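PDB 4LHE: thermostable monoacylglycerol lipase from Bacillus, which probably hydrolyses monoacylglycerols to free fatty acid and glycerol, as a serine hydrolase of the alpha/beta hydrolase fold that withstands heat. Local coordinates for residues 27-32 / 96-101; 92-97 / 117-122; 148-153 / 230-235; 196-201 / 224-229. One frame throughout, in Å; residues are numbered along the deposited sequence.

Contact 1. Residues 27-32 / 96-101; sequences HGFTGT and LSMGGT. With SO4 (sulfate ion), chain D.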
# COMPACT_ATOMS: atom_id res chain seq x y z
N HIS A 27 -2.02 3.65 -0.16
CA HIS A 27 -2.67 3.14 1.05
C HIS A 27 -3.25 1.75 0.81
O HIS A 27 -3.20 1.25 -0.33
CB HIS A 27 -3.72 4.11 1.62
CG HIS A 27 -4.95 4.29 0.76
ND1 HIS A 27 -6.02 3.42 0.79
CD2 HIS A 27 -5.30 5.28 -0.10
CE1 HIS A 27 -6.96 3.86 -0.03
NE2 HIS A 27 -6.55 4.98 -0.58
N GLY A 28 -3.77 1.11 1.86
CA GLY A 28 -4.19 -0.28 1.77
C GLY A 28 -5.66 -0.55 1.47
O GLY A 28 -6.43 0.37 1.22
N PHE A 29 -6.04 -1.82 1.55
CA PHE A 29 -7.36 -2.34 1.16
C PHE A 29 -8.52 -1.82 2.01
O PHE A 29 -9.52 -1.36 1.49
CB PHE A 29 -7.32 -3.87 1.20
CG PHE A 29 -8.64 -4.56 0.95
CD1 PHE A 29 -9.14 -4.71 -0.34
CD2 PHE A 29 -9.36 -5.11 2.01
CE1 PHE A 29 -10.33 -5.38 -0.57
CE2 PHE A 29 -10.56 -5.78 1.79
CZ PHE A 29 -11.05 -5.92 0.50
N THR A 30 -8.39 -1.89 3.33
CA THR A 30 -9.45 -1.33 4.16
C THR A 30 -9.41 0.22 4.26
O THR A 30 -10.44 0.88 4.43
CB THR A 30 -9.45 -1.99 5.55
OG1 THR A 30 -8.22 -1.71 6.22
CG2 THR A 30 -9.60 -3.50 5.41
N GLY A 31 -8.21 0.79 4.08
CA GLY A 31 -7.93 2.15 4.53
C GLY A 31 -8.11 3.33 3.60
O GLY A 31 -8.91 3.29 2.65
N THR A 32 -7.38 4.41 3.89
CA THR A 32 -7.53 5.69 3.21
C THR A 32 -6.17 6.34 3.19
O THR A 32 -5.25 5.81 3.81
CB THR A 32 -8.50 6.63 3.96
OG1 THR A 32 -7.87 7.13 5.15
CG2 THR A 32 -9.83 5.94 4.30
N LEU A 96 1.41 0.56 1.86
CA LEU A 96 1.11 -0.32 2.98
C LEU A 96 0.18 -1.48 2.59
O LEU A 96 -0.87 -1.26 1.99
CB LEU A 96 0.46 0.49 4.10
CG LEU A 96 -0.05 -0.30 5.30
CD1 LEU A 96 1.12 -0.93 6.06
CD2 LEU A 96 -0.86 0.63 6.19
N SER A 97 0.57 -2.70 2.94
CA SER A 97 -0.30 -3.86 2.74
C SER A 97 -0.74 -3.81 1.27
O SER A 97 0.11 -3.56 0.41
CB SER A 97 -1.46 -3.84 3.72
OG SER A 97 -2.13 -5.10 3.70
N MET A 98 -2.03 -4.01 0.96
CA MET A 98 -2.48 -3.85 -0.43
C MET A 98 -1.81 -2.72 -1.23
O MET A 98 -1.63 -2.81 -2.45
CB MET A 98 -4.01 -3.75 -0.60
CG MET A 98 -4.45 -3.92 -2.06
SD MET A 98 -6.19 -3.66 -2.49
CE MET A 98 -6.30 -1.89 -2.36
N GLY A 99 -1.45 -1.64 -0.55
CA GLY A 99 -0.72 -0.58 -1.24
C GLY A 99 0.66 -1.08 -1.60
O GLY A 99 1.28 -0.63 -2.58
N GLY A 100 1.15 -2.03 -0.81
CA GLY A 100 2.40 -2.72 -1.12
C GLY A 100 2.25 -3.69 -2.27
O GLY A 100 3.17 -3.86 -3.08
N THR A 101 1.09 -4.32 -2.37
CA THR A 101 0.81 -5.18 -3.51
C THR A 101 0.77 -4.34 -4.78
O THR A 101 1.29 -4.74 -5.84
CB THR A 101 -0.53 -5.92 -3.33
OG1 THR A 101 -0.54 -6.60 -2.06
CG2 THR A 101 -0.73 -6.93 -4.45
S SO4 D . -4.79 -3.30 4.58
O1 SO4 D . -6.22 -2.96 4.60
O2 SO4 D . -4.01 -2.17 5.13
O3 SO4 D . -4.57 -4.47 5.43
O4 SO4 D . -4.43 -3.62 3.20
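Phe29 and Met98 pack together without a hydrogen bond joining their segments; instead a sulfate ion takes bonds from both. The backbone N-H groups of Phe29 and Met98 are placed as in an oxyanion hole of the alpha/beta hydrolase fold, and Ser97 on the nucleophile elbow is the probable nucleophile. Sulfate O4 accepts from Phe29 N at 2.9 Å and from Ser97 OG at 2.8 Å. Met98 N adds a weak bond to sulfate O4 at 3.3 Å. Sulfate O1 is held by Thr30 N at 2.7 Å, almost straight at 174°, and also by Thr30 OG1. The ion probably comes from the crystallisation liquor and may mark where a substrate's ester group would be bound. The backbones come close at two glycines. Gly28 CA lies 3.5 Å from Leu96 O. Gly99 CA sits 3.2 Å from His27 O, and a side chain at Gly99 would run into that oxygen. His27 ND1 bonds back to Gly28 O, while its NE2 is bound to Leu55 N. Leu167 and Leu170 of helix 164-179 pack against Phe29 and Met98 respectively. The Met98 chain bends at chi3 (73°), and its SD makes a Met-aromatic contact at the Phe29 ring edge, 3.8 Å from Phe29 CD1.

Contact 2. Residues 92-97 / 117-122; sequences FVTGLS and VPINAA. With SO4 (sulfate ion), chain D.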
# COMPACT_ATOMS: atom_id res chain seq x y z
N PHE A 92 9.90 6.97 -7.04
CA PHE A 92 9.87 5.85 -6.11
C PHE A 92 8.44 5.57 -5.70
O PHE A 92 7.61 6.49 -5.66
CB PHE A 92 10.64 6.21 -4.85
CG PHE A 92 12.08 6.43 -5.08
CD1 PHE A 92 12.92 5.36 -5.36
CD2 PHE A 92 12.62 7.72 -4.99
CE1 PHE A 92 14.29 5.57 -5.56
CE2 PHE A 92 13.97 7.93 -5.19
CZ PHE A 92 14.81 6.85 -5.48
N VAL A 93 8.15 4.31 -5.38
CA VAL A 93 6.81 3.93 -4.96
C VAL A 93 6.90 3.23 -3.60
O VAL A 93 7.82 2.45 -3.36
CB VAL A 93 6.11 3.05 -6.03
CG1 VAL A 93 4.63 2.83 -5.68
CG2 VAL A 93 6.24 3.72 -7.44
N THR A 94 5.97 3.57 -2.70
CA THR A 94 5.87 2.91 -1.40
C THR A 94 4.39 2.71 -1.06
O THR A 94 3.51 3.45 -1.52
CB THR A 94 6.57 3.71 -0.28
OG1 THR A 94 6.53 2.97 0.95
CG2 THR A 94 5.91 5.09 -0.06
N GLY A 95 4.09 1.68 -0.28
CA GLY A 95 2.70 1.47 0.06
C GLY A 95 2.53 0.47 1.16
O GLY A 95 3.40 -0.38 1.36
N LEU A 96 1.41 0.56 1.86
CA LEU A 96 1.11 -0.32 2.98
C LEU A 96 0.18 -1.48 2.59
O LEU A 96 -0.87 -1.26 1.99
CB LEU A 96 0.46 0.49 4.10
CG LEU A 96 -0.05 -0.30 5.30
CD1 LEU A 96 1.12 -0.93 6.06
CD2 LEU A 96 -0.86 0.63 6.19
N SER A 97 0.57 -2.70 2.94
CA SER A 97 -0.30 -3.86 2.74
C SER A 97 -0.74 -3.81 1.27
O SER A 97 0.11 -3.56 0.41
CB SER A 97 -1.46 -3.84 3.72
OG SER A 97 -2.13 -5.10 3.70
N VAL A 117 9.36 0.68 -2.06
CA VAL A 117 9.37 0.44 -0.62
C VAL A 117 8.03 -0.15 -0.14
O VAL A 117 7.17 0.56 0.42
CB VAL A 117 9.76 1.73 0.18
CG1 VAL A 117 9.95 1.39 1.65
CG2 VAL A 117 11.06 2.31 -0.36
N PRO A 118 7.83 -1.45 -0.38
CA PRO A 118 6.59 -2.09 0.11
C PRO A 118 6.65 -2.31 1.62
O PRO A 118 7.71 -2.66 2.14
CB PRO A 118 6.58 -3.43 -0.63
CG PRO A 118 8.04 -3.70 -0.97
CD PRO A 118 8.66 -2.36 -1.19
N ILE A 119 5.55 -2.08 2.32
CA ILE A 119 5.53 -2.24 3.78
C ILE A 119 4.42 -3.23 4.12
O ILE A 119 3.26 -2.95 3.83
CB ILE A 119 5.18 -0.91 4.47
CG1 ILE A 119 6.13 0.21 4.01
CG2 ILE A 119 5.16 -1.06 5.98
CD1 ILE A 119 5.80 1.58 4.60
N ASN A 120 4.76 -4.35 4.74
CA ASN A 120 3.78 -5.41 5.00
C ASN A 120 2.91 -5.77 3.79
O ASN A 120 1.71 -6.04 3.92
CB ASN A 120 2.90 -5.05 6.21
CG ASN A 120 3.65 -5.15 7.52
OD1 ASN A 120 4.61 -5.91 7.66
ND2 ASN A 120 3.21 -4.38 8.51
N ALA A 121 3.53 -5.75 2.61
CA ALA A 121 2.85 -6.03 1.34
C ALA A 121 2.26 -7.43 1.33
O ALA A 121 2.88 -8.38 1.83
CB ALA A 121 3.80 -5.84 0.17
N ALA A 122 1.07 -7.54 0.76
CA ALA A 122 0.31 -8.79 0.70
C ALA A 122 0.44 -9.44 -0.68
O ALA A 122 0.10 -8.83 -1.69
CB ALA A 122 -1.15 -8.52 1.01
S SO4 D . -4.79 -3.30 4.58
O1 SO4 D . -6.22 -2.96 4.60
O2 SO4 D . -4.01 -2.17 5.13
O3 SO4 D . -4.57 -4.47 5.43
O4 SO4 D . -4.43 -3.62 3.20
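Val117 N donates to Val93 O at 2.7 Å, and Val117 O then faces Thr94. The Thr94 hydroxyl lies anti to its own backbone N (chi1 -176°), which carries OG1 to Val117 O. The bond from Thr94 OG1 to Val117 O is short, 2.5 Å, and uses a lone pair in the carbonyl plane. Gly95 N adds a weak bond to the same oxygen. The Thr94 and Val117 side chains lie side by side and point the same way. A valine in place of Thr94 would probably leave Val117 O relying on the weak Gly95 bond within this pair of segments. Pro118 pairs with Gly95 in the parallel bridge between them, and its ring is on the other face of the sheet from Val117 and Ile119. The two strands run parallel, their axes 4.7 Å apart. They are the strands of a beta-alpha-beta unit, 90-96 and 115-119, joined through helix 98-109. Strand 90-96 ends in what fits the nucleophile elbow of this fold. Ile119 N donates to Gly95 O at 2.9 Å. Ile119 O takes Ser97 N at 2.8 Å, nearly straight at 169°, and so holds the start of the elbow. The Ile119 CG2 branch meets Leu96 CD1 at 4.0 Å. Asn120 turns the chain, and its O lies 3.2 Å from Ser97 CA in a CA-H...O contact. The Asn120 amide bonds elsewhere: ND2 to His226 O in loop 224-229, and OD1 from Ser193 N at the end of strand 188-193. Ala122 O accepts from Thr101 OG1 of helix 98-109.

Contact 3. Residues 148-153 / 230-235; sequences DLKNPD and LDYDQP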
# COMPACT_ATOMS: atom_id res chain seq x y z
N ASP A 148 -5.24 -3.67 13.40
CA ASP A 148 -4.06 -4.30 13.99
C ASP A 148 -2.97 -3.25 14.11
O ASP A 148 -2.05 -3.19 13.28
CB ASP A 148 -3.56 -5.47 13.15
CG ASP A 148 -2.51 -6.29 13.88
OD1 ASP A 148 -2.52 -6.28 15.13
OD2 ASP A 148 -1.68 -6.95 13.21
N LEU A 149 -3.07 -2.45 15.17
CA LEU A 149 -2.17 -1.32 15.44
C LEU A 149 -1.82 -1.35 16.91
O LEU A 149 -2.71 -1.48 17.76
CB LEU A 149 -2.90 -0.02 15.14
CG LEU A 149 -2.29 1.05 14.24
CD1 LEU A 149 -3.27 2.23 14.10
CD2 LEU A 149 -0.97 1.53 14.78
N LYS A 150 -0.54 -1.23 17.24
CA LYS A 150 -0.15 -1.34 18.64
C LYS A 150 -0.42 -0.05 19.41
O LYS A 150 -1.15 -0.06 20.41
CB LYS A 150 1.33 -1.74 18.74
CG LYS A 150 1.71 -2.27 20.10
CD LYS A 150 3.18 -2.03 20.37
CE LYS A 150 3.97 -3.32 20.42
NZ LYS A 150 5.12 -3.17 21.36
N ASN A 151 0.18 1.05 18.95
CA ASN A 151 -0.04 2.39 19.50
C ASN A 151 -1.53 2.73 19.55
O ASN A 151 -2.19 2.81 18.52
CB ASN A 151 0.71 3.39 18.62
CG ASN A 151 0.74 4.79 19.20
OD1 ASN A 151 0.25 5.05 20.30
ND2 ASN A 151 1.31 5.72 18.43
N PRO A 152 -2.06 2.94 20.77
CA PRO A 152 -3.50 3.15 20.97
C PRO A 152 -3.92 4.60 20.79
O PRO A 152 -5.12 4.88 20.81
CB PRO A 152 -3.69 2.76 22.44
CG PRO A 152 -2.43 3.21 23.08
CD PRO A 152 -1.33 2.98 22.04
N ASP A 153 -2.96 5.51 20.63
CA ASP A 153 -3.30 6.93 20.49
C ASP A 153 -3.47 7.38 19.03
O ASP A 153 -3.61 8.58 18.76
CB ASP A 153 -2.24 7.82 21.15
CG ASP A 153 -2.07 7.50 22.63
OD1 ASP A 153 -3.05 7.05 23.26
OD2 ASP A 153 -0.95 7.71 23.14
N LEU A 230 1.48 3.93 10.85
CA LEU A 230 0.89 4.74 11.90
C LEU A 230 1.38 4.29 13.28
O LEU A 230 1.05 4.92 14.30
CB LEU A 230 -0.63 4.62 11.87
CG LEU A 230 -1.41 5.14 10.67
CD1 LEU A 230 -2.89 4.87 10.89
CD2 LEU A 230 -1.18 6.60 10.50
N ASP A 231 2.15 3.20 13.32
CA ASP A 231 2.53 2.56 14.59
C ASP A 231 3.83 3.13 15.15
O ASP A 231 4.38 4.11 14.63
CB ASP A 231 2.63 1.04 14.40
CG ASP A 231 2.04 0.26 15.56
OD1 ASP A 231 1.90 0.82 16.67
OD2 ASP A 231 1.68 -0.92 15.34
N TYR A 232 4.35 2.50 16.20
CA TYR A 232 5.56 3.01 16.87
C TYR A 232 6.81 3.05 15.98
O TYR A 232 7.70 3.88 16.20
CB TYR A 232 5.85 2.20 18.15
CG TYR A 232 4.87 2.42 19.28
CD1 TYR A 232 4.71 3.68 19.86
CD2 TYR A 232 4.12 1.37 19.79
CE1 TYR A 232 3.81 3.88 20.90
CE2 TYR A 232 3.22 1.56 20.81
CZ TYR A 232 3.07 2.81 21.37
OH TYR A 232 2.18 2.98 22.40
N ASP A 233 6.88 2.19 14.98
CA ASP A 233 8.03 2.21 14.09
C ASP A 233 7.91 3.23 12.95
O ASP A 233 8.75 3.24 12.06
CB ASP A 233 8.33 0.81 13.54
CG ASP A 233 8.85 -0.15 14.61
OD1 ASP A 233 9.83 0.20 15.29
OD2 ASP A 233 8.27 -1.25 14.77
N GLN A 234 6.89 4.09 13.00
CA GLN A 234 6.74 5.17 12.00
C GLN A 234 8.02 6.00 11.71
O GLN A 234 8.40 6.13 10.56
CB GLN A 234 5.57 6.10 12.35
CG GLN A 234 5.30 7.19 11.33
CD GLN A 234 4.33 8.22 11.84
OE1 GLN A 234 4.72 9.20 12.48
NE2 GLN A 234 3.04 8.02 11.56
N PRO A 235 8.68 6.54 12.75
CA PRO A 235 9.87 7.34 12.43
C PRO A 235 10.99 6.51 11.77
O PRO A 235 11.71 7.02 10.90
CB PRO A 235 10.33 7.85 13.81
CG PRO A 235 9.12 7.68 14.71
CD PRO A 235 8.42 6.48 14.20
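Asp231 opens the type I turn that leads into helix 234-247, and its carboxylate holds loop 148-153. The loop belongs to the insertion between core strands 115-119 and 188-193, where related lipases carry their cap. Two consecutive N-H groups point at the carboxylate. Lys150 N meets OD2 of Asp231 at 2.9 Å and Asn151 N meets OD1 at 2.9 Å, both nearly straight and both on the syn side. Asp231 OD2 also accepts from Tyr225 N. An alanine at Asp231 would probably leave these backbone N-H groups without their acceptor and free the loop to shift. Leu149 CD2 presses on the carboxylate, 3.4 Å from Asp231 CG. Tyr232 lays its ring beside the loop. The Asn151 amide stacks on one face, planes 16° apart, and Asn151 CB sits 3.8 Å from the ring centroid in a CH-pi contact. Lys150 CD touches the ring edge at 3.6 Å from Tyr232 CD2, while Lys150 NZ bonds Asn223. Asn151 OD1 accepts from Asp153 N, an Asx turn. The contact thus ties the loop between the small strands 141-143 and 161-163 to the turn just before helix 234-247.

Contact 4. Residues 196-201 / 224-229; sequences DHVVPP and SYHVAT. With SO4 (sulfate ion), chain D.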
# COMPACT_ATOMS: atom_id res chain seq x y z
N ASP A 196 2.94 -8.61 12.66
CA ASP A 196 1.79 -8.44 11.77
C ASP A 196 0.84 -9.61 12.01
O ASP A 196 1.26 -10.76 11.89
CB ASP A 196 2.25 -8.44 10.31
CG ASP A 196 1.19 -7.90 9.35
OD1 ASP A 196 0.01 -8.30 9.48
OD2 ASP A 196 1.53 -7.07 8.47
N HIS A 197 -0.42 -9.31 12.37
CA HIS A 197 -1.45 -10.33 12.58
C HIS A 197 -2.46 -10.37 11.43
O HIS A 197 -3.52 -11.00 11.55
CB HIS A 197 -2.23 -10.08 13.89
CG HIS A 197 -1.37 -9.75 15.08
ND1 HIS A 197 -1.35 -8.49 15.65
CD2 HIS A 197 -0.53 -10.51 15.81
CE1 HIS A 197 -0.52 -8.49 16.67
NE2 HIS A 197 -0.01 -9.70 16.80
N VAL A 198 -2.14 -9.69 10.33
CA VAL A 198 -3.02 -9.64 9.15
C VAL A 198 -2.36 -10.28 7.94
O VAL A 198 -2.93 -11.18 7.32
CB VAL A 198 -3.42 -8.20 8.79
CG1 VAL A 198 -4.28 -8.18 7.54
CG2 VAL A 198 -4.15 -7.55 9.95
N VAL A 199 -1.16 -9.81 7.61
CA VAL A 199 -0.37 -10.34 6.49
C VAL A 199 0.82 -11.08 7.09
O VAL A 199 1.55 -10.52 7.90
CB VAL A 199 0.13 -9.20 5.56
CG1 VAL A 199 1.08 -9.74 4.50
CG2 VAL A 199 -1.06 -8.51 4.89
N PRO A 200 0.97 -12.37 6.74
CA PRO A 200 2.03 -13.20 7.34
C PRO A 200 3.40 -12.66 6.95
O PRO A 200 3.59 -12.34 5.77
CB PRO A 200 1.82 -14.57 6.68
CG PRO A 200 0.36 -14.56 6.21
CD PRO A 200 0.12 -13.13 5.81
N PRO A 201 4.33 -12.54 7.92
CA PRO A 201 5.63 -11.92 7.63
C PRO A 201 6.40 -12.65 6.53
O PRO A 201 7.30 -12.06 5.91
CB PRO A 201 6.37 -12.03 8.97
CG PRO A 201 5.30 -12.13 10.00
CD PRO A 201 4.19 -12.89 9.34
N SER A 224 5.88 -2.82 16.03
CA SER A 224 4.69 -2.45 15.27
C SER A 224 3.88 -3.66 14.87
O SER A 224 4.43 -4.71 14.59
CB SER A 224 5.08 -1.71 13.99
OG SER A 224 5.68 -0.47 14.28
N TYR A 225 2.57 -3.48 14.81
CA TYR A 225 1.73 -4.50 14.20
C TYR A 225 1.45 -4.07 12.76
O TYR A 225 2.07 -3.13 12.25
CB TYR A 225 0.37 -4.59 14.89
CG TYR A 225 0.41 -5.00 16.34
CD1 TYR A 225 1.53 -5.63 16.88
CD2 TYR A 225 -0.68 -4.76 17.17
CE1 TYR A 225 1.55 -6.00 18.23
CE2 TYR A 225 -0.67 -5.12 18.51
CZ TYR A 225 0.45 -5.74 19.03
OH TYR A 225 0.45 -6.10 20.36
N HIS A 226 0.50 -4.74 12.13
CA HIS A 226 0.24 -4.55 10.70
C HIS A 226 0.30 -3.13 10.14
O HIS A 226 0.96 -2.88 9.13
CB HIS A 226 -1.10 -5.15 10.32
CG HIS A 226 -1.38 -5.12 8.85
ND1 HIS A 226 -0.50 -5.64 7.92
CD2 HIS A 226 -2.43 -4.65 8.15
CE1 HIS A 226 -1.00 -5.49 6.71
NE2 HIS A 226 -2.18 -4.90 6.82
N VAL A 227 -0.44 -2.22 10.77
CA VAL A 227 -0.56 -0.85 10.27
C VAL A 227 0.67 -0.04 10.68
O VAL A 227 0.56 0.93 11.43
CB VAL A 227 -1.80 -0.16 10.82
CG1 VAL A 227 -2.07 1.16 10.06
CG2 VAL A 227 -2.99 -1.09 10.67
N ALA A 228 1.83 -0.46 10.19
CA ALA A 228 3.13 0.01 10.68
C ALA A 228 3.39 1.51 10.43
O ALA A 228 4.14 2.15 11.17
CB ALA A 228 4.25 -0.85 10.06
N THR A 229 2.76 2.06 9.40
CA THR A 229 2.96 3.46 9.00
C THR A 229 2.39 4.43 10.02
O THR A 229 2.75 5.61 10.06
CB THR A 229 2.31 3.73 7.63
OG1 THR A 229 0.93 3.32 7.68
CG2 THR A 229 3.02 2.95 6.52
S SO4 D . -4.79 -3.30 4.58
O1 SO4 D . -6.22 -2.96 4.60
O2 SO4 D . -4.01 -2.17 5.13
O3 SO4 D . -4.57 -4.47 5.43
O4 SO4 D . -4.43 -3.62 3.20
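His226 and Asp196 lie side by side, as in the His-Asp pair of a catalytic triad, with Ser97 as the probable third member. From the backbone, His226 CG runs anti to the backbone N (chi1 -174°), which brings the ring alongside the carboxylate. His226 CB lies 3.4 Å from Asp196 OD1. Beyond it the ring is covered on one face by Val198, whose CB stands 3.8 Å from the His226 ring centroid in a CH-pi contact. His226 ND1 donates to Asp196 OD2 over a short 2.5 Å, with an N-H...O angle of 164°. The oxygen lies near the ring plane and is met on its syn side, although the ring and carboxylate are turned well out of a common plane. His226 CE1 meets Val199 CG2 at 3.5 Å. At the tip, His226 NE2 donates to sulfate O3 at 2.8 Å and also touches the Ser97 hydroxyl. Asp196 is held in turn by its own loop. Val198 N and Val199 N both bond Asp196 OD1 at 2.7 Å, the first closing an Asx turn. These two bonds would hold the carboxylate in place for His226. Further out, His197 and Tyr225 form a T-shaped pair, ring centroids 4.5 Å apart and planes at 68°. The CE1 edge of His197 points at the middle of the Tyr225 face. Asp148 binds both His197 ND1 and His226 N. The two loops follow neighbouring parallel strands: 196-201 runs from strand 188-193 to helix 202-210, while loop 224-229 leads from edge strand 216-221 toward helix 234-247.

Contacts 1, 2 and 4 surround one sulfate site beyond the ends of the central parallel strands. Contacts 1 and 2 share Leu96 and Ser97, with centres 8 Å apart. Contact 4 is centred about 12 Å from the centre of each and meets them at Ser97 and Asn120. The centre of contact 3 is about 16 Å from those of contacts 1 and 2, and it does not touch them. It does reach contact 4, about 10 Å away between centres, through Asp148 and Asp233. Along the chain, contact 4 is nested within the loop closed by contact 3, and both follow contacts 1 and 2. Segments far apart in sequence thus assemble a probable oxyanion hole, nucleophile and His-Asp pair, with a loop of the inserted region fastened beside them.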